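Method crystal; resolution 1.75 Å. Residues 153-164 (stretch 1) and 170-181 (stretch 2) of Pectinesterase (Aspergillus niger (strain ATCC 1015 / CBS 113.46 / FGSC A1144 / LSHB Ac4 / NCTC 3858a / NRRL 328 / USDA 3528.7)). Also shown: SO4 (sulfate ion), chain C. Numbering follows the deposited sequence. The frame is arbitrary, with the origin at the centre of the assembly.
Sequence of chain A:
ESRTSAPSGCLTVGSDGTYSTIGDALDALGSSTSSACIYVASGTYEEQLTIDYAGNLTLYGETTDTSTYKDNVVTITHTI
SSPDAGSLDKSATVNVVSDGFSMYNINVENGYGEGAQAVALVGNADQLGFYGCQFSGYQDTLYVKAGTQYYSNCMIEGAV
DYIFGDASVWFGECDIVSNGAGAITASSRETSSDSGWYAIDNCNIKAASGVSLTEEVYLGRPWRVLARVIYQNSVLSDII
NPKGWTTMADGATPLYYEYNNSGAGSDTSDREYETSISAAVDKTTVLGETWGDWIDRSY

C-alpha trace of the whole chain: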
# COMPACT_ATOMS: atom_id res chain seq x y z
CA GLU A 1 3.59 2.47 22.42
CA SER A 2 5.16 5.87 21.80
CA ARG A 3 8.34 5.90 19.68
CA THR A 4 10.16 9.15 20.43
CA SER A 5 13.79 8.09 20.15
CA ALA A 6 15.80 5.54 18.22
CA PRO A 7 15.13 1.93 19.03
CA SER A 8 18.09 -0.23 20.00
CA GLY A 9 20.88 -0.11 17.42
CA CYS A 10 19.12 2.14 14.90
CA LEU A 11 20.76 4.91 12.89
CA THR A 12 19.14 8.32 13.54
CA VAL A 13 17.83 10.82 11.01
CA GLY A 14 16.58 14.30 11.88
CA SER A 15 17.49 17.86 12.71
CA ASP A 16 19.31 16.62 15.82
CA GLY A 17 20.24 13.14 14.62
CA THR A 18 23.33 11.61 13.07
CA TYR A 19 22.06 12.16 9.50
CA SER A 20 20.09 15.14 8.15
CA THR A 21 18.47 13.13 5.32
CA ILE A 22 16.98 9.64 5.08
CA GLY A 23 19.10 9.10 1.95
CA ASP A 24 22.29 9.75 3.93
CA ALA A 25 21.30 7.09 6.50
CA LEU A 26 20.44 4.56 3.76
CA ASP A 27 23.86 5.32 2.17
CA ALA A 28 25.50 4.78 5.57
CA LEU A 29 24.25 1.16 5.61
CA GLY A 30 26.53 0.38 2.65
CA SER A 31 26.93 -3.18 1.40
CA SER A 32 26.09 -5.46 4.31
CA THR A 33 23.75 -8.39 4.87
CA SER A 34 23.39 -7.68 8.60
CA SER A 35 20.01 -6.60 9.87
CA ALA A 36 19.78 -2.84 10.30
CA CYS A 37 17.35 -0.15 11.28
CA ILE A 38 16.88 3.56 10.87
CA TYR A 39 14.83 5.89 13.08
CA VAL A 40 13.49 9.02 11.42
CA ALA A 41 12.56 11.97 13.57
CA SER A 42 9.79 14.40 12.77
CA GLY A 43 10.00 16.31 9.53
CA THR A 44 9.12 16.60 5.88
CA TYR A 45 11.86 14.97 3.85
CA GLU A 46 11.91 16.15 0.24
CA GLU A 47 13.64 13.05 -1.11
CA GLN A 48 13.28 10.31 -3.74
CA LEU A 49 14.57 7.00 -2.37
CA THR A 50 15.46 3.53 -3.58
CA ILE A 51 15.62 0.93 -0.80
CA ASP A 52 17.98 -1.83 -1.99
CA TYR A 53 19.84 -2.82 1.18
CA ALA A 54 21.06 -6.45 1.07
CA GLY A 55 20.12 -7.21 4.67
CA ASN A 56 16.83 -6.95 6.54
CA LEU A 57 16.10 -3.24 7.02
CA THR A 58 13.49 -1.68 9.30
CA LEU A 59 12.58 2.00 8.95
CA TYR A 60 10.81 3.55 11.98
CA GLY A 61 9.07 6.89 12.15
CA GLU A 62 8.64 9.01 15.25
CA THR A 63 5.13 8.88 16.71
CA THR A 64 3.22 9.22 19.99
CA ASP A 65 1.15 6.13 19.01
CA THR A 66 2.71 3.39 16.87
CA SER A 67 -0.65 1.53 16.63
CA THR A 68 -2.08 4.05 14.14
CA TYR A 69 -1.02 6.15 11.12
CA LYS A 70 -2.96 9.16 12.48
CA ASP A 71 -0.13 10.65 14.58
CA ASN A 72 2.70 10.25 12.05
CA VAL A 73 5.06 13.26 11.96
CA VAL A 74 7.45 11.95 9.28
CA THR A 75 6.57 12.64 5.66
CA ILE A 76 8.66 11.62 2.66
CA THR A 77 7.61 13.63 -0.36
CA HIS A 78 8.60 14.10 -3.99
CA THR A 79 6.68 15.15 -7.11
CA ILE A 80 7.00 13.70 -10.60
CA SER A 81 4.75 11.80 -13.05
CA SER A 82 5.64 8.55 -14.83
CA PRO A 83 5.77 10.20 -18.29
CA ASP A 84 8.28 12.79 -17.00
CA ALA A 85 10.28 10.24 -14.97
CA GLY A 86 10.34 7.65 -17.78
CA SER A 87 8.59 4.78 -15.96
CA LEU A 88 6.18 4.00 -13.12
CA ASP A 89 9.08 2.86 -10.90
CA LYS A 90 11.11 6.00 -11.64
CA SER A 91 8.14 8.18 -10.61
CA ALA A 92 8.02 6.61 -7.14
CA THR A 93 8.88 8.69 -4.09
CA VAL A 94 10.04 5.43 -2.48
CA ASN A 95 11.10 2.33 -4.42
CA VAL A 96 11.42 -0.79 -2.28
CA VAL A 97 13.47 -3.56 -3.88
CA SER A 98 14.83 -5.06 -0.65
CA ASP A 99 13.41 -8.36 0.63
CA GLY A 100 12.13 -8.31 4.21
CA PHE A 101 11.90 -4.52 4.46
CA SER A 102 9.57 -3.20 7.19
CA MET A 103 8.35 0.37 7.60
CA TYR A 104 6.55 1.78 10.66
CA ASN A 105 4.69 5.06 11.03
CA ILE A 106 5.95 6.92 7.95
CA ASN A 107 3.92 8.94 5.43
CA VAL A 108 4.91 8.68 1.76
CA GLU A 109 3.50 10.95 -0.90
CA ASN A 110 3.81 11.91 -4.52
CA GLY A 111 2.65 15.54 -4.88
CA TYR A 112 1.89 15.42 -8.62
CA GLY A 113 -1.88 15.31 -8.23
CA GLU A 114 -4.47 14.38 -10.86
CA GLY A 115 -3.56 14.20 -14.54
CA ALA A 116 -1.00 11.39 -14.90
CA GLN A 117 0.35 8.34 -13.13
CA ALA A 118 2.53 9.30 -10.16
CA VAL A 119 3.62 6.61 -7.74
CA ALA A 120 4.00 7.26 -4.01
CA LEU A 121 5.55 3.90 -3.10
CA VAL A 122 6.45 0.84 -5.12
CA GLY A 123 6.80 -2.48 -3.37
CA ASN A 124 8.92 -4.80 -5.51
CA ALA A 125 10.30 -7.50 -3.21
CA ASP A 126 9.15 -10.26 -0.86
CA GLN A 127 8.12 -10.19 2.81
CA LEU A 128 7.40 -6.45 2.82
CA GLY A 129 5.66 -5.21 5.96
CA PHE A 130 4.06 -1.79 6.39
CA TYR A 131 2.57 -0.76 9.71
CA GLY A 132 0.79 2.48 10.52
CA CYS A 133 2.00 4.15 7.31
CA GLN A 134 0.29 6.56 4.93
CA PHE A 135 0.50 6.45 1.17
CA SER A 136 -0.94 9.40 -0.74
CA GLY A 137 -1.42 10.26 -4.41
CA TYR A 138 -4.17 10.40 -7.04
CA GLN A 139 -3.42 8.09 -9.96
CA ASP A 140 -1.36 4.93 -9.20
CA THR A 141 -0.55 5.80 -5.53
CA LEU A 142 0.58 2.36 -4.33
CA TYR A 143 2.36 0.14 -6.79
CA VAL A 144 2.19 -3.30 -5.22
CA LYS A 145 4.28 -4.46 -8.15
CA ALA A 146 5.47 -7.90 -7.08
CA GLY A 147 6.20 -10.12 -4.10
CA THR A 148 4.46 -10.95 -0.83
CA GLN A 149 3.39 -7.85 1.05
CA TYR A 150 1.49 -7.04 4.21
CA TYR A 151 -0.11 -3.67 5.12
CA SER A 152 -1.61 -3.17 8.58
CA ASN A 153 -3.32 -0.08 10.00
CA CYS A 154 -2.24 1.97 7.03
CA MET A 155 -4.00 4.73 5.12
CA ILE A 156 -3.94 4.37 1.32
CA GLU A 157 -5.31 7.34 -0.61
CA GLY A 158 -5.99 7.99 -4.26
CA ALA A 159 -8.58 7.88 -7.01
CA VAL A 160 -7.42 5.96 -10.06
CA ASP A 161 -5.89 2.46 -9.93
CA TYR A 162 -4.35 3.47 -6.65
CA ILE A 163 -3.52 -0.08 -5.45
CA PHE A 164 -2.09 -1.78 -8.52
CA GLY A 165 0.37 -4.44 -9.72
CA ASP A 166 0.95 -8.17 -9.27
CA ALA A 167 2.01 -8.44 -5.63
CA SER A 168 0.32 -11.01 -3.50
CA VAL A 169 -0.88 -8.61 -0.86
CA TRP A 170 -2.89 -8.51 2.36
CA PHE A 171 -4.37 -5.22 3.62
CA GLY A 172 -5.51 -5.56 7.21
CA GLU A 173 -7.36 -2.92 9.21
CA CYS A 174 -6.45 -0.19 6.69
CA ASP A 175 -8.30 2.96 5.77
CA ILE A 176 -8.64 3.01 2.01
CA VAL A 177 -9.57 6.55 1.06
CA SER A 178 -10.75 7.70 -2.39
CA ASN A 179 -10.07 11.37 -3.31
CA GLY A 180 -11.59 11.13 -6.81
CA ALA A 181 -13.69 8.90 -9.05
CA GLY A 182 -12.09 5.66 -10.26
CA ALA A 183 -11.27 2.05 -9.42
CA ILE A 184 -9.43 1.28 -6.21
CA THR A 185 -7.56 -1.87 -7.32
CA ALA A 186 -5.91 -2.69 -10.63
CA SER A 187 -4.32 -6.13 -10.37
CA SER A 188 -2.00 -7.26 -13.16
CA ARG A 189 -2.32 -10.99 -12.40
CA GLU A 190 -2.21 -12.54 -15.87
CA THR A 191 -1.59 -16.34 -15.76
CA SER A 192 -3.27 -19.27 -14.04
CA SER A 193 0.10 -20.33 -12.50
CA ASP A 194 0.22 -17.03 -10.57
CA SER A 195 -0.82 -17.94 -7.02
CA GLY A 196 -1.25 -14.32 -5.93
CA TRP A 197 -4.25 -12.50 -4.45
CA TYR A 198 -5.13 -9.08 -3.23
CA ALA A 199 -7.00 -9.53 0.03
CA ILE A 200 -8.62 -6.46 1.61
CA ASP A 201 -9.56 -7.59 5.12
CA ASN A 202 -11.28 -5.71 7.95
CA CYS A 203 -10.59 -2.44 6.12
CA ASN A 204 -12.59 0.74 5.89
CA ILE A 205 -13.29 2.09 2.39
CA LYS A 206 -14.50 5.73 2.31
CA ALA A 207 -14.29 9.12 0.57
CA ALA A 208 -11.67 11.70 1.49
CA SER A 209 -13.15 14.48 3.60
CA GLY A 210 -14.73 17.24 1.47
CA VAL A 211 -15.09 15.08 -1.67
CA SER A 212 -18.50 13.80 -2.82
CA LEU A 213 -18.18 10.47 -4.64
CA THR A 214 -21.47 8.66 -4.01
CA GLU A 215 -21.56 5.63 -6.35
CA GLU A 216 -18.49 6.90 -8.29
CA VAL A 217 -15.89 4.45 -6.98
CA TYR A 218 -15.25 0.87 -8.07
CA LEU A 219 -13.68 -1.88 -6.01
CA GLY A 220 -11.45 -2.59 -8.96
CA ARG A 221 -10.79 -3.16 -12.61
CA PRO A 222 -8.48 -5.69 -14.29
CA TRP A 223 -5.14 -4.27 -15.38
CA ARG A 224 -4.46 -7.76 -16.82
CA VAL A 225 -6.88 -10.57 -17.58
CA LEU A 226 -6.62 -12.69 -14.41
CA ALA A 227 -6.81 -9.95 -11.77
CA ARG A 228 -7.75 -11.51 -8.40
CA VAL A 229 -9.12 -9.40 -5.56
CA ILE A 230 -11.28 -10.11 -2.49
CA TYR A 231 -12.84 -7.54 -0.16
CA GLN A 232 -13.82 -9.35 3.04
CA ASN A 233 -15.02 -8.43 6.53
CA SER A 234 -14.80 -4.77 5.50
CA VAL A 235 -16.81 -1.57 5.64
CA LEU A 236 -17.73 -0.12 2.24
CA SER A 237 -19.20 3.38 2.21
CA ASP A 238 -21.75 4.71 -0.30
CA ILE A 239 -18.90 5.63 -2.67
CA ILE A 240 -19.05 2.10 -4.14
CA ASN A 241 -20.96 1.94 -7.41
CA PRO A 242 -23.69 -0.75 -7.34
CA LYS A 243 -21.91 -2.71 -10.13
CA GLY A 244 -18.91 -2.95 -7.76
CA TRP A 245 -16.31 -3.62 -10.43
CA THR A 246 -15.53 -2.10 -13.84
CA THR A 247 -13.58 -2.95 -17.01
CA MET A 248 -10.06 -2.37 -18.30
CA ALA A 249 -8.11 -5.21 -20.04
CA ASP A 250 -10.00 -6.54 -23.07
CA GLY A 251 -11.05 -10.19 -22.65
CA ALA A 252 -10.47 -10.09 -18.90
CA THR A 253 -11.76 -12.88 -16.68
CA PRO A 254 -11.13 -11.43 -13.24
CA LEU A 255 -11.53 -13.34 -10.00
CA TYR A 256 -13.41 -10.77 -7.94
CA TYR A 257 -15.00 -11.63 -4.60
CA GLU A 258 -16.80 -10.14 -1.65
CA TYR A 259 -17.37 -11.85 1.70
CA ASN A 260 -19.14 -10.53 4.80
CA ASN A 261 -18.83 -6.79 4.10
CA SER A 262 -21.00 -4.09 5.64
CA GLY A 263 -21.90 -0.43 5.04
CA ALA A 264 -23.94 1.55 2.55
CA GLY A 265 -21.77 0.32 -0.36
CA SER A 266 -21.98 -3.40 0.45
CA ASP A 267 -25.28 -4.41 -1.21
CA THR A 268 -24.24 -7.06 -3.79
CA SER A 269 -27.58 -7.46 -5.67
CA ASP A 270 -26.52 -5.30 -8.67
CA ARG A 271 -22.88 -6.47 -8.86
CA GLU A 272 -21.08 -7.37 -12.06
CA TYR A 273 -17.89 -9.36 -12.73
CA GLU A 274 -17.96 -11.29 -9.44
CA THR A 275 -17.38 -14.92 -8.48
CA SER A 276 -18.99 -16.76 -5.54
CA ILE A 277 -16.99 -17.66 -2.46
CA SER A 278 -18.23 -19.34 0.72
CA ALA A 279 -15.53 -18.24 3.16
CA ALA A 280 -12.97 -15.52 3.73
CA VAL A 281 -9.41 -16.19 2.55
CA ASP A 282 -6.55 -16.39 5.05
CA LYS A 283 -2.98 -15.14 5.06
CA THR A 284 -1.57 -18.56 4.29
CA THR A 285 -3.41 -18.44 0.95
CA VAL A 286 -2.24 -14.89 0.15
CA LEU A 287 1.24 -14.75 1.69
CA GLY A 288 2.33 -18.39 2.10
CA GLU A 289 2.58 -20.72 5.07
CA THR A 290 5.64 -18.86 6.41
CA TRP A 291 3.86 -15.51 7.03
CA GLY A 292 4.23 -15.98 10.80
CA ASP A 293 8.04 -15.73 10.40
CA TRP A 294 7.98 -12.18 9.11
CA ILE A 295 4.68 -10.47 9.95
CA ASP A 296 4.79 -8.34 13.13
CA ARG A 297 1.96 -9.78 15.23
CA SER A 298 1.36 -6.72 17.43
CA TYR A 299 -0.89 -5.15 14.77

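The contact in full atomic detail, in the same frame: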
# COMPACT_ATOMS: atom_id res chain seq x y z
N ASN A 153 -3.03 -1.38 9.38
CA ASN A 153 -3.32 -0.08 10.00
C ASN A 153 -2.70 1.08 9.24
O ASN A 153 -2.24 2.08 9.82
CB ASN A 153 -2.91 -0.07 11.47
CG ASN A 153 -3.84 -0.92 12.30
OD1 ASN A 153 -4.82 -0.42 12.84
ND2 ASN A 153 -3.57 -2.23 12.36
N CYS A 154 -2.74 0.96 7.91
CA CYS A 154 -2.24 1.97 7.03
C CYS A 154 -3.40 2.77 6.44
O CYS A 154 -4.57 2.36 6.52
CB CYS A 154 -1.41 1.37 5.89
SG CYS A 154 0.15 0.59 6.42
N MET A 155 -3.06 3.90 5.84
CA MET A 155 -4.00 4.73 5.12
C MET A 155 -3.49 4.80 3.70
O MET A 155 -2.35 5.25 3.48
CB MET A 155 -4.05 6.12 5.77
CG MET A 155 -5.23 6.99 5.38
SD MET A 155 -5.24 7.58 3.67
CE MET A 155 -3.70 8.51 3.58
N ILE A 156 -4.30 4.33 2.75
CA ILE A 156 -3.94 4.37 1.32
C ILE A 156 -4.95 5.26 0.61
O ILE A 156 -6.15 4.94 0.58
CB ILE A 156 -3.89 2.97 0.66
CG1 ILE A 156 -2.92 2.07 1.41
CG2 ILE A 156 -3.38 3.06 -0.78
CD1 ILE A 156 -3.60 1.11 2.34
N GLU A 157 -4.45 6.34 0.02
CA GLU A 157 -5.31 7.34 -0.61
C GLU A 157 -5.00 7.57 -2.07
O GLU A 157 -3.83 7.69 -2.47
CB GLU A 157 -5.20 8.68 0.13
CG GLU A 157 -6.21 9.71 -0.36
CD GLU A 157 -6.34 10.94 0.53
OE1 GLU A 157 -7.22 11.77 0.23
OE2 GLU A 157 -5.57 11.10 1.49
N GLY A 158 -6.07 7.68 -2.85
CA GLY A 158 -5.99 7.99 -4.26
C GLY A 158 -7.35 7.89 -4.91
O GLY A 158 -8.39 7.83 -4.24
N ALA A 159 -7.36 7.89 -6.24
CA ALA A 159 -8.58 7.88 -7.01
C ALA A 159 -8.60 6.83 -8.11
O ALA A 159 -9.60 6.15 -8.30
CB ALA A 159 -8.79 9.25 -7.63
N VAL A 160 -7.50 6.75 -8.86
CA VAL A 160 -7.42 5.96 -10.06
C VAL A 160 -6.34 4.89 -9.97
O VAL A 160 -5.14 5.20 -9.92
CB VAL A 160 -7.17 6.87 -11.28
CG1 VAL A 160 -7.03 6.04 -12.55
CG2 VAL A 160 -8.31 7.86 -11.39
N ASP A 161 -6.78 3.63 -9.95
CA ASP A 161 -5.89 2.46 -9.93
C ASP A 161 -4.87 2.63 -8.84
O ASP A 161 -3.68 2.43 -9.07
CB ASP A 161 -5.18 2.28 -11.28
CG ASP A 161 -6.12 2.09 -12.45
OD1 ASP A 161 -7.32 1.75 -12.25
OD2 ASP A 161 -5.64 2.25 -13.60
N TYR A 162 -5.30 3.05 -7.66
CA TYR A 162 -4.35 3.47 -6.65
C TYR A 162 -3.73 2.37 -5.78
O TYR A 162 -2.81 2.64 -5.03
CB TYR A 162 -4.86 4.66 -5.83
CG TYR A 162 -6.10 4.52 -4.97
CD1 TYR A 162 -7.37 4.71 -5.50
CD2 TYR A 162 -5.99 4.29 -3.61
CE1 TYR A 162 -8.50 4.65 -4.71
CE2 TYR A 162 -7.11 4.22 -2.80
CZ TYR A 162 -8.35 4.42 -3.34
OH TYR A 162 -9.46 4.36 -2.53
N ILE A 163 -4.21 1.13 -5.94
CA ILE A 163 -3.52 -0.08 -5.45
C ILE A 163 -3.44 -0.98 -6.67
O ILE A 163 -4.46 -1.42 -7.18
CB ILE A 163 -4.29 -0.77 -4.31
CG1 ILE A 163 -4.47 0.19 -3.14
CG2 ILE A 163 -3.56 -2.04 -3.87
CD1 ILE A 163 -5.43 -0.29 -2.07
N PHE A 164 -2.24 -1.15 -7.21
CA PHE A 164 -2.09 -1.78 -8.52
C PHE A 164 -0.79 -2.56 -8.63
O PHE A 164 0.18 -2.25 -7.95
CB PHE A 164 -2.23 -0.72 -9.66
CG PHE A 164 -1.01 0.14 -9.85
CD1 PHE A 164 -0.67 1.11 -8.91
CD2 PHE A 164 -0.21 -0.01 -10.97
CE1 PHE A 164 0.47 1.88 -9.07
CE2 PHE A 164 0.93 0.75 -11.13
CZ PHE A 164 1.27 1.70 -10.19
N TRP A 170 -1.86 -8.52 1.32
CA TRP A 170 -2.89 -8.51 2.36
C TRP A 170 -2.93 -7.13 2.99
O TRP A 170 -1.91 -6.65 3.50
CB TRP A 170 -2.55 -9.52 3.43
CG TRP A 170 -3.58 -9.64 4.52
CD1 TRP A 170 -3.72 -8.81 5.60
CD2 TRP A 170 -4.57 -10.66 4.67
NE1 TRP A 170 -4.74 -9.25 6.40
CE2 TRP A 170 -5.28 -10.39 5.85
CE3 TRP A 170 -4.92 -11.78 3.92
CZ2 TRP A 170 -6.33 -11.18 6.29
CZ3 TRP A 170 -5.96 -12.58 4.36
CH2 TRP A 170 -6.66 -12.28 5.53
N PHE A 171 -4.10 -6.49 2.94
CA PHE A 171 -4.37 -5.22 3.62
C PHE A 171 -5.28 -5.50 4.79
O PHE A 171 -6.39 -5.96 4.61
CB PHE A 171 -5.04 -4.22 2.69
CG PHE A 171 -4.20 -3.82 1.52
CD1 PHE A 171 -3.35 -2.75 1.61
CD2 PHE A 171 -4.30 -4.50 0.32
CE1 PHE A 171 -2.57 -2.36 0.53
CE2 PHE A 171 -3.53 -4.13 -0.77
CZ PHE A 171 -2.66 -3.06 -0.66
N GLY A 172 -4.76 -5.28 6.00
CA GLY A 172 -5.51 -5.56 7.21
C GLY A 172 -5.76 -4.29 8.00
O GLY A 172 -4.82 -3.54 8.30
N GLU A 173 -7.00 -4.07 8.37
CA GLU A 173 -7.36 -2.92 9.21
C GLU A 173 -6.81 -1.59 8.65
O GLU A 173 -6.33 -0.76 9.42
CB GLU A 173 -6.86 -3.12 10.64
CG GLU A 173 -7.51 -4.29 11.35
CD GLU A 173 -6.86 -4.64 12.70
OE1 GLU A 173 -5.97 -3.91 13.20
OE2 GLU A 173 -7.25 -5.68 13.27
N CYS A 174 -6.89 -1.41 7.34
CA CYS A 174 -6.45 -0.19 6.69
C CYS A 174 -7.63 0.71 6.37
O CYS A 174 -8.76 0.24 6.15
CB CYS A 174 -5.70 -0.49 5.40
SG CYS A 174 -4.13 -1.33 5.62
N ASP A 175 -7.35 2.01 6.31
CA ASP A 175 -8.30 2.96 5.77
C ASP A 175 -7.92 3.18 4.33
O ASP A 175 -6.80 3.59 4.03
CB ASP A 175 -8.30 4.27 6.57
CG ASP A 175 -9.00 4.15 7.92
OD1 ASP A 175 -9.91 3.32 8.08
OD2 ASP A 175 -8.61 4.89 8.84
N ILE A 176 -8.85 2.87 3.43
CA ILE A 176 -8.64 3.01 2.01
C ILE A 176 -9.55 4.15 1.58
O ILE A 176 -10.78 4.05 1.66
CB ILE A 176 -8.91 1.68 1.30
CG1 ILE A 176 -7.87 0.65 1.73
CG2 ILE A 176 -8.95 1.86 -0.21
CD1 ILE A 176 -8.18 -0.78 1.34
N VAL A 177 -8.92 5.25 1.16
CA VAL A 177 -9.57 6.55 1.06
C VAL A 177 -9.53 7.07 -0.37
O VAL A 177 -8.46 7.37 -0.88
CB VAL A 177 -8.88 7.57 1.99
CG1 VAL A 177 -9.61 8.91 1.97
CG2 VAL A 177 -8.80 7.02 3.42
N SER A 178 -10.69 7.17 -1.02
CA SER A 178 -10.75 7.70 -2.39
C SER A 178 -10.88 9.22 -2.40
O SER A 178 -11.79 9.78 -1.74
CB SER A 178 -11.93 7.08 -3.18
OG SER A 178 -11.65 5.77 -3.64
N ASN A 179 -10.01 9.90 -3.16
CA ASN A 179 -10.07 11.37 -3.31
C ASN A 179 -10.52 11.81 -4.71
O ASN A 179 -10.34 12.98 -5.09
CB ASN A 179 -8.73 12.03 -2.94
CG ASN A 179 -7.56 11.50 -3.74
OD1 ASN A 179 -7.74 10.69 -4.64
ND2 ASN A 179 -6.36 11.96 -3.41
N GLY A 180 -11.10 10.88 -5.45
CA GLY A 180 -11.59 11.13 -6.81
C GLY A 180 -12.28 9.88 -7.33
O GLY A 180 -12.18 8.82 -6.73
N ALA A 181 -13.00 10.02 -8.44
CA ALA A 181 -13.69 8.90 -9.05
C ALA A 181 -12.71 7.95 -9.76
O ALA A 181 -11.74 8.40 -10.43
CB ALA A 181 -14.73 9.42 -10.03
S SO4 C . -4.46 -9.39 10.16
O1 SO4 C . -5.04 -9.10 11.50
O2 SO4 C . -4.71 -8.23 9.27
O3 SO4 C . -2.99 -9.67 10.24
O4 SO4 C . -5.10 -10.61 9.63
O HOH W 1 -6.02 14.31 -1.61
O HOH W 2 -11.53 6.12 -6.25

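Strands 155-158 and 175-178 run parallel, their axes 13° apart and 4.7 Å at closest approach. Hydrogen bonds alternate along the ladder: Asp175 N gives to Cys154 O (2.8 Å), Ile156 N to Asp175 O (2.9 Å), Val177 N to Ile156 O (2.8 Å), Gly158 N to Val177 O (3.1 Å) and Asn179 N to Gly158 O (2.8 Å). As usual in parallel pairing, one residue of each bridged pair spends both its NH and its CO on the other strand, here Ile156 on Asp175 and Val177. Before the ladder, Asn153 N donates to Gly172 O (3.0 Å), Asn153 ND2 to the carboxylate of Glu173 through OE1 (3.0 Å), and Cys154 N to the thiol sulfur, Cys174 SG (3.5 Å).

Side chains alternate between faces. On one, Met155 SD packs against Val177 CG2 (3.6 Å). On the other, Ile156 CD1 meets Phe171 CD1 (3.9 Å), while Ile163 CG2 touches Phe171 CZ (3.5 Å) and its CD1 lies over a face of that ring. The Tyr162 hydroxyl, OH, donates to Ser178 OG (2.8 Å); Ser178 OG in turn donates to water 2 (2.6 Å), which gives its own hydrogens to Ala159 O and Gly180 O (both 2.8 Å), so a relay ties the loops beyond the strands. Water 1 accepts from Asn179 ND2 (3.0 Å) and donates weakly to Glu157 OE1 (3.4 Å).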